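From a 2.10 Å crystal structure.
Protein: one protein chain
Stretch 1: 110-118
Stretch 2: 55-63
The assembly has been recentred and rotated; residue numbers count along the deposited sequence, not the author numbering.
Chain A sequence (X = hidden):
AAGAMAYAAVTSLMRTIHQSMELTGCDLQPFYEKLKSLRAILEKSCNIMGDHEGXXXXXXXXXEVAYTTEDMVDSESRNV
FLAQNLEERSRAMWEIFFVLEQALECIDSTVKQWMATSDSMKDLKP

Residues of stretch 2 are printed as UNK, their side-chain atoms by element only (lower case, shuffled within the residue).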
# COMPACT_ATOMS: atom_id res chain seq x y z
N THR A 110 -0.25 9.37 7.71
CA THR A 110 -1.52 10.06 7.88
C THR A 110 -2.20 9.66 9.19
O THR A 110 -2.81 10.50 9.85
CB THR A 110 -2.48 9.79 6.70
OG1 THR A 110 -1.83 10.11 5.47
CG2 THR A 110 -3.74 10.64 6.84
N VAL A 111 -2.10 8.40 9.57
CA VAL A 111 -2.72 7.92 10.81
C VAL A 111 -2.00 8.48 12.04
O VAL A 111 -2.64 8.81 13.05
CB VAL A 111 -2.78 6.38 10.86
CG1 VAL A 111 -3.10 5.89 12.26
CG2 VAL A 111 -3.82 5.86 9.88
N LYS A 112 -0.68 8.62 11.96
CA LYS A 112 0.07 9.24 13.06
C LYS A 112 -0.30 10.72 13.22
O LYS A 112 -0.52 11.21 14.33
CB LYS A 112 1.58 9.06 12.85
CG LYS A 112 2.05 7.64 13.15
CD LYS A 112 3.50 7.42 12.73
CE LYS A 112 3.93 6.00 13.01
NZ LYS A 112 5.26 5.68 12.41
N GLN A 113 -0.40 11.41 12.09
CA GLN A 113 -0.86 12.80 12.10
C GLN A 113 -2.28 12.87 12.67
O GLN A 113 -2.64 13.82 13.37
CB GLN A 113 -0.80 13.41 10.70
CG GLN A 113 -1.21 14.88 10.65
CD GLN A 113 -1.08 15.48 9.27
OE1 GLN A 113 -0.62 14.83 8.33
NE2 GLN A 113 -1.47 16.74 9.13
N TRP A 114 -3.09 11.87 12.33
CA TRP A 114 -4.46 11.74 12.80
C TRP A 114 -4.46 11.67 14.33
O TRP A 114 -5.30 12.27 14.98
CB TRP A 114 -5.09 10.48 12.20
CG TRP A 114 -6.55 10.29 12.52
CD1 TRP A 114 -7.09 9.88 13.70
CD2 TRP A 114 -7.65 10.48 11.62
NE1 TRP A 114 -8.46 9.81 13.60
CE2 TRP A 114 -8.83 10.17 12.32
CE3 TRP A 114 -7.75 10.88 10.28
CZ2 TRP A 114 -10.09 10.26 11.74
CZ3 TRP A 114 -9.01 10.96 9.70
CH2 TRP A 114 -10.16 10.65 10.43
N MET A 115 -3.52 10.91 14.89
CA MET A 115 -3.39 10.80 16.34
C MET A 115 -2.99 12.14 16.97
O MET A 115 -3.55 12.56 18.00
CB MET A 115 -2.37 9.73 16.71
CG MET A 115 -2.78 8.88 17.89
SD MET A 115 -3.27 7.24 17.35
CE MET A 115 -1.77 6.72 16.52
N ALA A 116 -2.04 12.81 16.33
CA ALA A 116 -1.56 14.10 16.82
C ALA A 116 -2.69 15.12 16.86
O ALA A 116 -2.80 15.92 17.79
CB ALA A 116 -0.40 14.61 15.97
N THR A 117 -3.54 15.08 15.83
CA THR A 117 -4.69 15.98 15.73
C THR A 117 -5.74 15.55 16.76
O THR A 117 -6.46 16.38 17.31
CB THR A 117 -5.29 15.98 14.31
OG1 THR A 117 -4.24 16.16 13.35
CG2 THR A 117 -6.31 17.11 14.17
N SER A 118 -5.81 14.24 17.00
CA SER A 118 -6.75 13.68 17.96
C SER A 118 -6.40 14.13 19.38
O SER A 118 -7.27 14.14 20.26
CB SER A 118 -6.75 12.15 17.88
OG SER A 118 -7.60 11.57 18.85
N UNK A 55 -9.12 16.96 10.24
CA UNK A 55 -9.15 15.50 10.28
C UNK A 55 -9.88 14.94 9.07
O UNK A 55 -9.49 13.90 8.53
c UNK A 55 -9.82 14.54 14.02
c UNK A 55 -8.98 14.97 12.84
c UNK A 55 -7.80 14.02 12.65
c UNK A 55 -9.83 15.02 11.57
N UNK A 56 -10.94 15.62 8.65
CA UNK A 56 -11.70 15.20 7.47
C UNK A 56 -10.77 15.19 6.27
O UNK A 56 -10.86 14.33 5.40
c UNK A 56 -12.94 16.09 7.24
o UNK A 56 -13.91 15.85 8.27
c UNK A 56 -13.58 15.78 5.89
N UNK A 57 -9.85 16.16 6.24
CA UNK A 57 -8.85 16.24 5.19
C UNK A 57 -7.98 14.98 5.20
O UNK A 57 -7.74 14.38 4.16
c UNK A 57 -6.86 17.52 4.32
c UNK A 57 -8.85 18.75 5.18
c UNK A 57 -8.14 20.05 5.51
c UNK A 57 -7.98 17.50 5.35
N UNK A 58 -7.53 14.58 6.39
CA UNK A 58 -6.75 13.35 6.53
C UNK A 58 -7.54 12.14 6.06
O UNK A 58 -6.99 11.23 5.43
c UNK A 58 -5.41 14.21 8.62
c UNK A 58 -6.31 13.15 7.98
c UNK A 58 -5.18 13.90 10.08
c UNK A 58 -4.09 14.29 7.88
N UNK A 59 -8.83 12.12 6.37
CA UNK A 59 -9.69 11.00 5.96
C UNK A 59 -9.79 10.95 4.44
O UNK A 59 -9.79 9.86 3.85
c UNK A 59 -11.94 9.90 6.35
c UNK A 59 -13.07 9.77 7.34
c UNK A 59 -11.06 11.10 6.62
o UNK A 59 -13.62 8.65 7.49
o UNK A 59 -13.40 10.78 8.00
N UNK A 60 -9.89 12.11 3.81
CA UNK A 60 -9.88 12.20 2.35
C UNK A 60 -8.57 11.60 1.82
O UNK A 60 -8.58 10.79 0.88
c UNK A 60 -11.41 14.20 2.19
c UNK A 60 -10.03 13.66 1.86
c UNK A 60 -9.76 13.77 0.37
N UNK A 61 -7.47 11.99 2.45
CA UNK A 61 -6.15 11.49 2.06
C UNK A 61 -6.06 9.96 2.11
O UNK A 61 -5.66 9.30 1.13
c UNK A 61 -5.06 12.11 2.96
o UNK A 61 -3.98 15.49 4.00
c UNK A 61 -4.10 14.25 3.97
c UNK A 61 -5.05 13.65 2.94
o UNK A 61 -3.50 13.49 4.76
N UNK A 62 -6.49 9.38 3.24
CA UNK A 62 -6.49 7.94 3.42
C UNK A 62 -7.40 7.23 2.42
O UNK A 62 -7.02 6.22 1.81
c UNK A 62 -6.19 7.63 7.31
c UNK A 62 -7.10 6.04 4.95
c UNK A 62 -6.90 7.54 4.85
c UNK A 62 -5.84 7.97 5.86
N UNK A 63 -8.61 7.75 2.26
CA UNK A 63 -9.58 7.17 1.34
C UNK A 63 -9.07 7.10 -0.09
O UNK A 63 -9.06 6.02 -0.71
c UNK A 63 -11.67 7.59 2.67
c UNK A 63 -11.78 7.62 0.17
c UNK A 63 -10.92 7.93 1.40

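Position 55 carries four side-chain carbons in a chain that forks at the second. One terminal carbon lies 3.7 Å from CD2 of Trp-114 and 3.6 Å from CB of Thr-117. Four carbons with this fork make it leucine, Leu-55. Its CD2 is 3.9 Å from the centroid of the five-membered ring of Trp-114 and 19° off the ring normal, so the methyl sits over the face in a CH-pi contact.

Position 56 has one carbon bearing an oxygen and a carbon, the pattern of threonine. Its CB points away from stretch 1 and nothing there is touched, so Thr-56 is assigned from its atoms alone.

Position 57 shows four carbons forked at the first, with one arm two carbons long. This is isoleucine; the CA-to-CB bond of Ile-57 points sideways, and the side chain makes no contact with stretch 1.

Position 58 again has four carbons forked at the second, and its CB lies 3.5 Å from CE3 of Trp-114 and 3.8 Å from CG2 of Thr-110. The late fork gives leucine. Leu-58 CD2 reaches 3.5 Å from CD of Gln-113, and CD1 lies 4.1 Å from OG1 of Thr-117. Surrounded by these four residues, the side chain is a knob in a hole.

Position 59 has three carbons, the third carrying two oxygens, hence glutamate. The closest side-chain approach of Glu-59 is CB to CZ3 of Trp-114, 3.7 Å; its carboxylate oxygens are hydrogen-bonded elsewhere in the structure.

Position 60 has three carbons, the first carrying the other two: valine. Val-60 is out of reach of stretch 1.

Position 61 repeats the three-carbon chain ending in two oxygens, one of them 3.5 Å from CG2 of Thr-110. It is Glu-61, and since the partner atom is a methyl, this OE1 contact is packing.

Position 62 has four carbons forked at the first, with one two-carbon arm whose inner carbon is 3.5 Å from CG2 of Thr-110. That is isoleucine, and the end of the same arm, Ile-62 CD1, lies 3.9 Å from CG2 of Val-111.

Position 63 has one carbon bearing two more, as in valine; Val-63 makes no contact across the pair.

The two helices run nearly antiparallel, at 166° between their N-to-C directions, with their axes 10.0 Å apart at closest approach. The register reflects this: CA of Thr-110 is 6.3 Å from CA of Leu-58, and CA of Trp-114 is 6.5 Å from CA of Leu-55. No hydrogen bond crosses, so the 527 Å² of buried surface rests on packing. Trp-114 is the most covered residue of stretch 1: Leu-55 CD2 lies over one ring face, while Leu-58 CB and Glu-59 N approach the edge. Thr-117 OG1 donates to O of Gln-113 at 2.8 Å within its own helix, and Thr-117 CB packs beside Leu-55 CD2.

Stretch 2, residues 55-63: LTILEVEIV
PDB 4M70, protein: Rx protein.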